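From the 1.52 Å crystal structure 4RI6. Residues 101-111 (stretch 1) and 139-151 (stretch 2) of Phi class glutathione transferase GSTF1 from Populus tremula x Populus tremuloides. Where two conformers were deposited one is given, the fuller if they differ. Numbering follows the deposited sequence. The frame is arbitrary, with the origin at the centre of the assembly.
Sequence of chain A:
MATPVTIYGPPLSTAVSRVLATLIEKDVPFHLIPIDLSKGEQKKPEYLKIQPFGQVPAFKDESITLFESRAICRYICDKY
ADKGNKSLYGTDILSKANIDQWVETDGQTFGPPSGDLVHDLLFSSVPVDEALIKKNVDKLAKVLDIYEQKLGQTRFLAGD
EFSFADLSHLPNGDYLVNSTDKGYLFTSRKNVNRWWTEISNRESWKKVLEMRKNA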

ATOM      1  N   GLN A 101      -3.482  -0.643  -9.517  1.00 17.39           N
ATOM      2  CA  GLN A 101      -3.802   0.718  -9.077  1.00 17.37           C
ATOM      3  C   GLN A 101      -4.987   0.707  -8.099  1.00 16.49           C
ATOM      4  O   GLN A 101      -5.038   1.534  -7.200  1.00 16.40           O
ATOM      5  N   TRP A 102      -5.913  -0.242  -8.251  1.00 16.04           N
ATOM      6  CA  TRP A 102      -7.071  -0.344  -7.350  1.00 16.40           C
ATOM      7  C   TRP A 102      -6.675  -1.092  -6.079  1.00 16.09           C
ATOM      8  O   TRP A 102      -7.253  -0.863  -5.023  1.00 15.64           O
ATOM      9  N   VAL A 103      -5.658  -1.947  -6.155  1.00 15.76           N
ATOM     10  CA  VAL A 103      -5.089  -2.534  -4.937  1.00 16.16           C
ATOM     11  C   VAL A 103      -4.414  -1.432  -4.098  1.00 16.45           C
ATOM     12  O   VAL A 103      -4.562  -1.382  -2.872  1.00 15.84           O
ATOM     13  N   GLU A 104      -3.705  -0.518  -4.758  1.00 15.29           N
ATOM     14  CA  GLU A 104      -3.092   0.605  -4.040  1.00 15.34           C
ATOM     15  C   GLU A 104      -4.179   1.515  -3.466  1.00 14.56           C
ATOM     16  O   GLU A 104      -4.006   2.117  -2.406  1.00 15.02           O
ATOM     17  N   THR A 105      -5.290   1.661  -4.181  1.00 15.81           N
ATOM     18  CA  THR A 105      -6.407   2.430  -3.656  1.00 14.91           C
ATOM     19  C   THR A 105      -6.954   1.788  -2.378  1.00 15.44           C
ATOM     20  O   THR A 105      -7.278   2.495  -1.429  1.00 15.29           O
ATOM     21  N   ASP A 106      -7.026   0.467  -2.322  1.00 15.87           N
ATOM     22  CA  ASP A 106      -7.321  -0.176  -1.051  1.00 15.49           C
ATOM     23  C   ASP A 106      -6.283   0.219   0.006  1.00 15.59           C
ATOM     24  O   ASP A 106      -6.624   0.693   1.082  1.00 16.51           O
ATOM     25  N   GLY A 107      -5.010   0.021  -0.299  1.00 15.61           N
ATOM     26  CA  GLY A 107      -3.973   0.249   0.687  1.00 16.52           C
ATOM     27  C   GLY A 107      -3.850   1.667   1.213  1.00 15.97           C
ATOM     28  O   GLY A 107      -3.540   1.865   2.394  1.00 17.32           O
ATOM     29  N   GLN A 108      -4.084   2.650   0.346  1.00 15.38           N
ATOM     30  CA  GLN A 108      -3.858   4.054   0.664  1.00 15.40           C
ATOM     31  C   GLN A 108      -5.096   4.888   0.918  1.00 16.35           C
ATOM     32  O   GLN A 108      -5.013   5.913   1.574  1.00 18.51           O
ATOM     33  N   THR A 109      -6.241   4.463   0.387  1.00 16.03           N
ATOM     34  CA  THR A 109      -7.426   5.329   0.368  1.00 16.54           C
ATOM     35  C   THR A 109      -8.636   4.732   1.123  1.00 16.34           C
ATOM     36  O   THR A 109      -9.175   5.349   2.034  1.00 16.81           O
ATOM     37  N   PHE A 110      -9.037   3.529   0.745  1.00 15.48           N
ATOM     38  CA  PHE A 110     -10.142   2.823   1.394  1.00 15.83           C
ATOM     39  C   PHE A 110      -9.725   2.207   2.724  1.00 15.41           C
ATOM     40  O   PHE A 110     -10.436   2.292   3.703  1.00 16.42           O
ATOM     41  N   GLY A 111      -8.551   1.602   2.734  1.00 16.88           N
ATOM     42  CA  GLY A 111      -8.073   0.834   3.869  1.00 16.40           C
ATOM     43  C   GLY A 111      -7.915   1.606   5.174  1.00 17.56           C
ATOM     44  O   GLY A 111      -8.323   1.136   6.230  1.00 17.71           O
ATOM     45  N   LYS A 139     -14.931  10.167   5.642  1.00 18.41           N
ATOM     46  CA  LYS A 139     -13.856   9.833   4.701  1.00 18.45           C
ATOM     47  C   LYS A 139     -14.217   8.637   3.830  1.00 17.97           C
ATOM     48  O   LYS A 139     -13.998   8.635   2.632  1.00 18.05           O
ATOM     49  N   LEU A 140     -14.769   7.601   4.439  1.00 17.00           N
ATOM     50  CA  LEU A 140     -15.047   6.404   3.693  1.00 16.67           C
ATOM     51  C   LEU A 140     -16.208   6.653   2.725  1.00 16.95           C
ATOM     52  O   LEU A 140     -16.220   6.132   1.613  1.00 17.82           O
ATOM     53  N   ALA A 141     -17.179   7.447   3.156  1.00 17.05           N
ATOM     54  CA  ALA A 141     -18.296   7.808   2.305  1.00 17.19           C
ATOM     55  C   ALA A 141     -17.812   8.490   1.035  1.00 17.16           C
ATOM     56  O   ALA A 141     -18.303   8.191  -0.066  1.00 17.37           O
ATOM     57  N   LYS A 142     -16.836   9.385   1.172  1.00 18.19           N
ATOM     58  CA  LYS A 142     -16.256  10.055   0.008  1.00 19.14           C
ATOM     59  C   LYS A 142     -15.577   9.065  -0.940  1.00 17.89           C
ATOM     60  O   LYS A 142     -15.716   9.175  -2.154  1.00 17.94           O
ATOM     61  N   VAL A 143     -14.829   8.112  -0.395  1.00 16.61           N
ATOM     62  CA  VAL A 143     -14.244   7.070  -1.219  1.00 16.31           C
ATOM     63  C   VAL A 143     -15.326   6.279  -1.957  1.00 16.67           C
ATOM     64  O   VAL A 143     -15.217   6.004  -3.152  1.00 16.46           O
ATOM     65  N   LEU A 144     -16.359   5.879  -1.232  1.00 16.28           N
ATOM     66  CA  LEU A 144     -17.402   5.039  -1.832  1.00 16.10           C
ATOM     67  C   LEU A 144     -18.260   5.801  -2.841  1.00 16.87           C
ATOM     68  O   LEU A 144     -18.823   5.178  -3.750  1.00 17.05           O
ATOM     69  N   ASP A 145     -18.320   7.135  -2.746  1.00 16.46           N
ATOM     70  CA  ASP A 145     -18.989   7.922  -3.796  1.00 16.49           C
ATOM     71  C   ASP A 145     -18.214   7.810  -5.116  1.00 16.30           C
ATOM     72  O   ASP A 145     -18.806   7.810  -6.201  1.00 18.15           O
ATOM     73  N   ILE A 146     -16.889   7.736  -5.024  1.00 15.95           N
ATOM     74  CA  ILE A 146     -16.058   7.550  -6.199  1.00 16.54           C
ATOM     75  C   ILE A 146     -16.211   6.135  -6.742  1.00 16.48           C
ATOM     76  O   ILE A 146     -16.343   5.935  -7.956  1.00 18.09           O
ATOM     77  N   TYR A 147     -16.259   5.151  -5.848  1.00 15.62           N
ATOM     78  CA  TYR A 147     -16.497   3.779  -6.268  1.00 16.07           C
ATOM     79  C   TYR A 147     -17.861   3.644  -6.919  1.00 17.03           C
ATOM     80  O   TYR A 147     -18.015   2.892  -7.858  1.00 17.28           O
ATOM     81  N   GLU A 148     -18.854   4.352  -6.393  1.00 16.79           N
ATOM     82  CA  GLU A 148     -20.204   4.279  -6.951  1.00 17.44           C
ATOM     83  C   GLU A 148     -20.192   4.673  -8.429  1.00 18.38           C
ATOM     84  O   GLU A 148     -20.847   4.054  -9.250  1.00 18.81           O
ATOM     85  N   GLN A 149     -19.417   5.704  -8.758  0.57 19.09           N
ATOM     86  CA  GLN A 149     -19.310   6.156 -10.136  0.57 21.41           C
ATOM     87  C   GLN A 149     -18.556   5.119 -10.992  0.57 20.95           C
ATOM     88  O   GLN A 149     -19.015   4.728 -12.066  0.57 20.77           O
ATOM     89  N   LYS A 150     -17.426   4.643 -10.489  1.00 19.49           N
ATOM     90  CA  LYS A 150     -16.619   3.642 -11.171  1.00 20.02           C
ATOM     91  C   LYS A 150     -17.405   2.370 -11.456  1.00 18.88           C
ATOM     92  O   LYS A 150     -17.336   1.798 -12.557  1.00 19.24           O
ATOM     93  N   LEU A 151     -18.154   1.925 -10.454  1.00 17.44           N
ATOM     94  CA  LEU A 151     -18.879   0.657 -10.548  1.00 17.35           C
ATOM     95  C   LEU A 151     -20.183   0.792 -11.369  1.00 18.04           C
ATOM     96  O   LEU A 151     -20.861  -0.189 -11.637  1.00 18.66           O
TER

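The two helices run at 138° to each other, closer to antiparallel than to crossed, with their axes 9.7 Å apart at the nearest point. No hydrogen bond joins them, so the fit rests on shape, and about 420 Å² of surface is buried.

The principal bump is Phe110. Its CA-to-CB bond points sideways, but chi1 is t, and the ring lodges in a hollow formed by Leu140, Val143, Leu144 and Tyr147, residues spaced three or four apart, or adjacent, over two turns of the second helix. Leu140 (t, p) brings CD1 to 3.5 Å from Phe110 CD1, and Leu144 (m, t) places CD2 4.3 Å from Phe110 CE1, at the ring edge. Val143 (t) forms part of the hollow nearer the backbone, its CG1 4.2 Å from Phe110 CB. A flat, apolar ring suits a pocket lined largely by branched aliphatic groups. Here the backbones come close, the CA atoms of Phe110 and Val143 lying 6.5 Å apart. Val143 also meets Thr109 (m), the closest atoms being CG2 of each, 3.6 Å apart, a compact contact between two beta-branched residues.

Tyr147, with chi1 m, leaves its helix sideways, yet its long ring carries the hydroxyl to the first helix. OH lies 3.4 Å from Phe110 CB and also 3.4 Å from Thr105 CG2, the methyl of a residue that points toward the partner helix; the hydroxyl finds its hydrogen bonding elsewhere in the structure.

Farther along, Trp102 (m) points toward the second helix and spans a wider gap. Its CZ3 is 4.1 Å from Tyr147 CE1, which sits at the edge of the indole. Lys150 (t, p, t, p) lays its aliphatic chain against the same ring system, CE reaching 3.3 Å from Trp102 CZ2, while its amino group is hydrogen-bonded elsewhere.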

ATOM      1  CB  GLN A 101      -4.086   1.644 -10.269  1.00 17.91           C
ATOM      2  CG  GLN A 101      -5.357   1.315 -11.001  1.00 17.65           C
ATOM      3  CD  GLN A 101      -5.469   1.997 -12.351  1.00 17.96           C
ATOM      4  OE1 GLN A 101      -5.036   3.142 -12.535  1.00 17.78           O
ATOM      5  NE2 GLN A 101      -6.039   1.284 -13.315  1.00 17.97           N
ATOM      6  CB  TRP A 102      -8.265  -1.001  -8.064  1.00 16.11           C
ATOM      7  CG  TRP A 102      -8.790  -0.103  -9.125  1.00 16.94           C
ATOM      8  CD1 TRP A 102      -8.542  -0.178 -10.465  1.00 18.05           C
ATOM      9  CD2 TRP A 102      -9.605   1.056  -8.934  1.00 16.94           C
ATOM     10  NE1 TRP A 102      -9.153   0.858 -11.110  1.00 18.20           N
ATOM     11  CE2 TRP A 102      -9.805   1.634 -10.195  1.00 18.04           C
ATOM     12  CE3 TRP A 102     -10.188   1.654  -7.817  1.00 17.19           C
ATOM     13  CZ2 TRP A 102     -10.564   2.764 -10.368  1.00 19.39           C
ATOM     14  CZ3 TRP A 102     -10.922   2.782  -7.990  1.00 19.04           C
ATOM     15  CH2 TRP A 102     -11.120   3.324  -9.250  1.00 19.24           C
ATOM     16  CB  VAL A 103      -4.090  -3.649  -5.258  1.00 15.74           C
ATOM     17  CG1 VAL A 103      -3.479  -4.215  -3.968  1.00 15.94           C
ATOM     18  CG2 VAL A 103      -4.769  -4.762  -6.057  1.00 15.99           C
ATOM     19  CB  GLU A 104      -2.154   1.390  -4.965  1.00 15.06           C
ATOM     20  CG  GLU A 104      -0.867   0.694  -5.239  1.00 15.57           C
ATOM     21  CD  GLU A 104      -0.040   0.548  -3.977  1.00 16.44           C
ATOM     22  OE1 GLU A 104       0.048   1.520  -3.213  1.00 15.67           O
ATOM     23  OE2 GLU A 104       0.511  -0.540  -3.737  1.00 18.32           O
ATOM     24  CB  THR A 105      -7.488   2.607  -4.752  1.00 15.46           C
ATOM     25  OG1 THR A 105      -6.915   3.408  -5.794  1.00 15.68           O
ATOM     26  CG2 THR A 105      -8.728   3.308  -4.224  1.00 15.85           C
ATOM     27  CB  ASP A 106      -7.368  -1.702  -1.180  1.00 15.98           C
ATOM     28  CG  ASP A 106      -7.438  -2.379   0.168  1.00 17.46           C
ATOM     29  OD1 ASP A 106      -8.336  -2.010   0.947  1.00 19.15           O
ATOM     30  OD2 ASP A 106      -6.596  -3.250   0.469  1.00 18.09           O
ATOM     31  CB  GLN A 108      -3.085   4.713  -0.484  1.00 15.55           C
ATOM     32  CG  GLN A 108      -1.721   4.111  -0.737  1.00 15.88           C
ATOM     33  CD  GLN A 108      -0.854   4.126   0.502  1.00 17.03           C
ATOM     34  OE1 GLN A 108      -0.635   5.163   1.081  1.00 18.36           O
ATOM     35  NE2 GLN A 108      -0.414   2.967   0.940  1.00 17.33           N
ATOM     36  CB  THR A 109      -7.771   5.650  -1.106  1.00 17.19           C
ATOM     37  OG1 THR A 109      -6.625   6.283  -1.689  1.00 17.96           O
ATOM     38  CG2 THR A 109      -8.994   6.562  -1.207  1.00 19.05           C
ATOM     39  CB  PHE A 110     -10.659   1.733   0.442  1.00 15.85           C
ATOM     40  CG  PHE A 110     -11.650   0.763   1.048  1.00 16.01           C
ATOM     41  CD1 PHE A 110     -13.002   1.019   0.988  1.00 16.45           C
ATOM     42  CD2 PHE A 110     -11.224  -0.421   1.646  1.00 16.84           C
ATOM     43  CE1 PHE A 110     -13.924   0.136   1.518  1.00 16.25           C
ATOM     44  CE2 PHE A 110     -12.146  -1.322   2.169  1.00 16.52           C
ATOM     45  CZ  PHE A 110     -13.506  -1.037   2.090  1.00 15.82           C
ATOM     46  CB  LYS A 139     -12.556   9.533   5.447  1.00 21.15           C
ATOM     47  CG  LYS A 139     -11.829  10.740   5.934  1.00 24.07           C
ATOM     48  CD  LYS A 139     -10.525  10.318   6.569  1.00 26.50           C
ATOM     49  CE  LYS A 139      -9.712  11.506   7.068  1.00 29.31           C
ATOM     50  NZ  LYS A 139      -8.486  11.025   7.759  1.00 31.15           N
ATOM     51  CB  LEU A 140     -15.357   5.253   4.654  1.00 17.19           C
ATOM     52  CG  LEU A 140     -15.659   3.894   4.016  1.00 19.22           C
ATOM     53  CD1 LEU A 140     -14.564   3.448   3.040  1.00 20.00           C
ATOM     54  CD2 LEU A 140     -15.859   2.838   5.100  1.00 20.16           C
ATOM     55  CB  ALA A 141     -19.273   8.685   3.062  1.00 17.54           C
ATOM     56  CB  LYS A 142     -15.262  11.144   0.449  1.00 23.98           C
ATOM     57  CG  LYS A 142     -15.949  12.365   1.094  1.00 29.29           C
ATOM     58  CD  LYS A 142     -16.440  13.379   0.071  1.00 33.51           C
ATOM     59  CE  LYS A 142     -17.713  14.082   0.546  1.00 34.96           C
ATOM     60  NZ  LYS A 142     -18.423  14.871  -0.514  1.00 37.62           N
ATOM     61  CB  VAL A 143     -13.399   6.109  -0.358  1.00 17.45           C
ATOM     62  CG1 VAL A 143     -12.868   4.974  -1.167  1.00 16.42           C
ATOM     63  CG2 VAL A 143     -12.244   6.859   0.290  1.00 18.16           C
ATOM     64  CB  LEU A 144     -18.263   4.419  -0.738  1.00 16.80           C
ATOM     65  CG  LEU A 144     -17.499   3.399   0.130  1.00 17.62           C
ATOM     66  CD1 LEU A 144     -18.394   2.896   1.258  1.00 17.78           C
ATOM     67  CD2 LEU A 144     -16.960   2.203  -0.697  1.00 18.49           C
ATOM     68  CB  ASP A 145     -19.129   9.397  -3.403  1.00 17.61           C
ATOM     69  CG  ASP A 145     -20.178   9.654  -2.329  1.00 19.56           C
ATOM     70  OD1 ASP A 145     -21.130   8.847  -2.185  1.00 19.44           O
ATOM     71  OD2 ASP A 145     -20.053  10.720  -1.651  1.00 20.79           O
ATOM     72  CB  ILE A 146     -14.593   7.859  -5.888  1.00 17.75           C
ATOM     73  CG1 ILE A 146     -14.478   9.328  -5.508  1.00 18.76           C
ATOM     74  CG2 ILE A 146     -13.712   7.514  -7.083  1.00 18.05           C
ATOM     75  CD1 ILE A 146     -13.192   9.709  -4.908  1.00 22.19           C
ATOM     76  CB  TYR A 147     -16.414   2.805  -5.096  1.00 16.19           C
ATOM     77  CG  TYR A 147     -15.041   2.509  -4.532  1.00 16.26           C
ATOM     78  CD1 TYR A 147     -13.932   3.292  -4.835  1.00 17.35           C
ATOM     79  CD2 TYR A 147     -14.859   1.411  -3.700  1.00 16.50           C
ATOM     80  CE1 TYR A 147     -12.689   2.987  -4.291  1.00 16.54           C
ATOM     81  CE2 TYR A 147     -13.640   1.110  -3.173  1.00 16.47           C
ATOM     82  CZ  TYR A 147     -12.559   1.898  -3.473  1.00 16.82           C
ATOM     83  OH  TYR A 147     -11.346   1.565  -2.926  1.00 17.57           O
ATOM     84  CB  GLU A 148     -21.158   5.169  -6.162  1.00 18.07           C
ATOM     85  CG  GLU A 148     -22.602   5.178  -6.699  1.00 18.77           C
ATOM     86  CD  GLU A 148     -23.300   3.834  -6.560  1.00 19.14           C
ATOM     87  OE1 GLU A 148     -22.761   2.964  -5.842  1.00 19.69           O
ATOM     88  OE2 GLU A 148     -24.388   3.658  -7.167  1.00 19.23           O
ATOM     89  CB  GLN A 149     -18.639   7.550 -10.178  0.57 25.46           C
ATOM     90  CG  GLN A 149     -19.509   8.655  -9.511  0.57 32.63           C
ATOM     91  CD  GLN A 149     -18.779   9.972  -9.157  0.57 37.97           C
ATOM     92  OE1 GLN A 149     -17.708   9.977  -8.544  0.57 39.45           O
ATOM     93  NE2 GLN A 149     -19.402  11.098  -9.512  0.57 40.53           N
ATOM     94  CB  LYS A 150     -15.388   3.314 -10.316  1.00 21.51           C
ATOM     95  CG  LYS A 150     -14.414   2.299 -10.930  1.00 22.53           C
ATOM     96  CD  LYS A 150     -13.692   2.906 -12.140  1.00 24.82           C
ATOM     97  CE  LYS A 150     -12.689   1.949 -12.823  1.00 26.87           C
ATOM     98  NZ  LYS A 150     -13.347   0.839 -13.532  1.00 28.93           N
ATOM     99  CB  LEU A 151     -19.141   0.104  -9.146  1.00 17.05           C
ATOM    100  CG  LEU A 151     -17.843  -0.335  -8.450  1.00 17.12           C
ATOM    101  CD1 LEU A 151     -18.061  -0.497  -6.983  1.00 17.06           C
ATOM    102  CD2 LEU A 151     -17.293  -1.610  -9.053  1.00 17.92           C
TER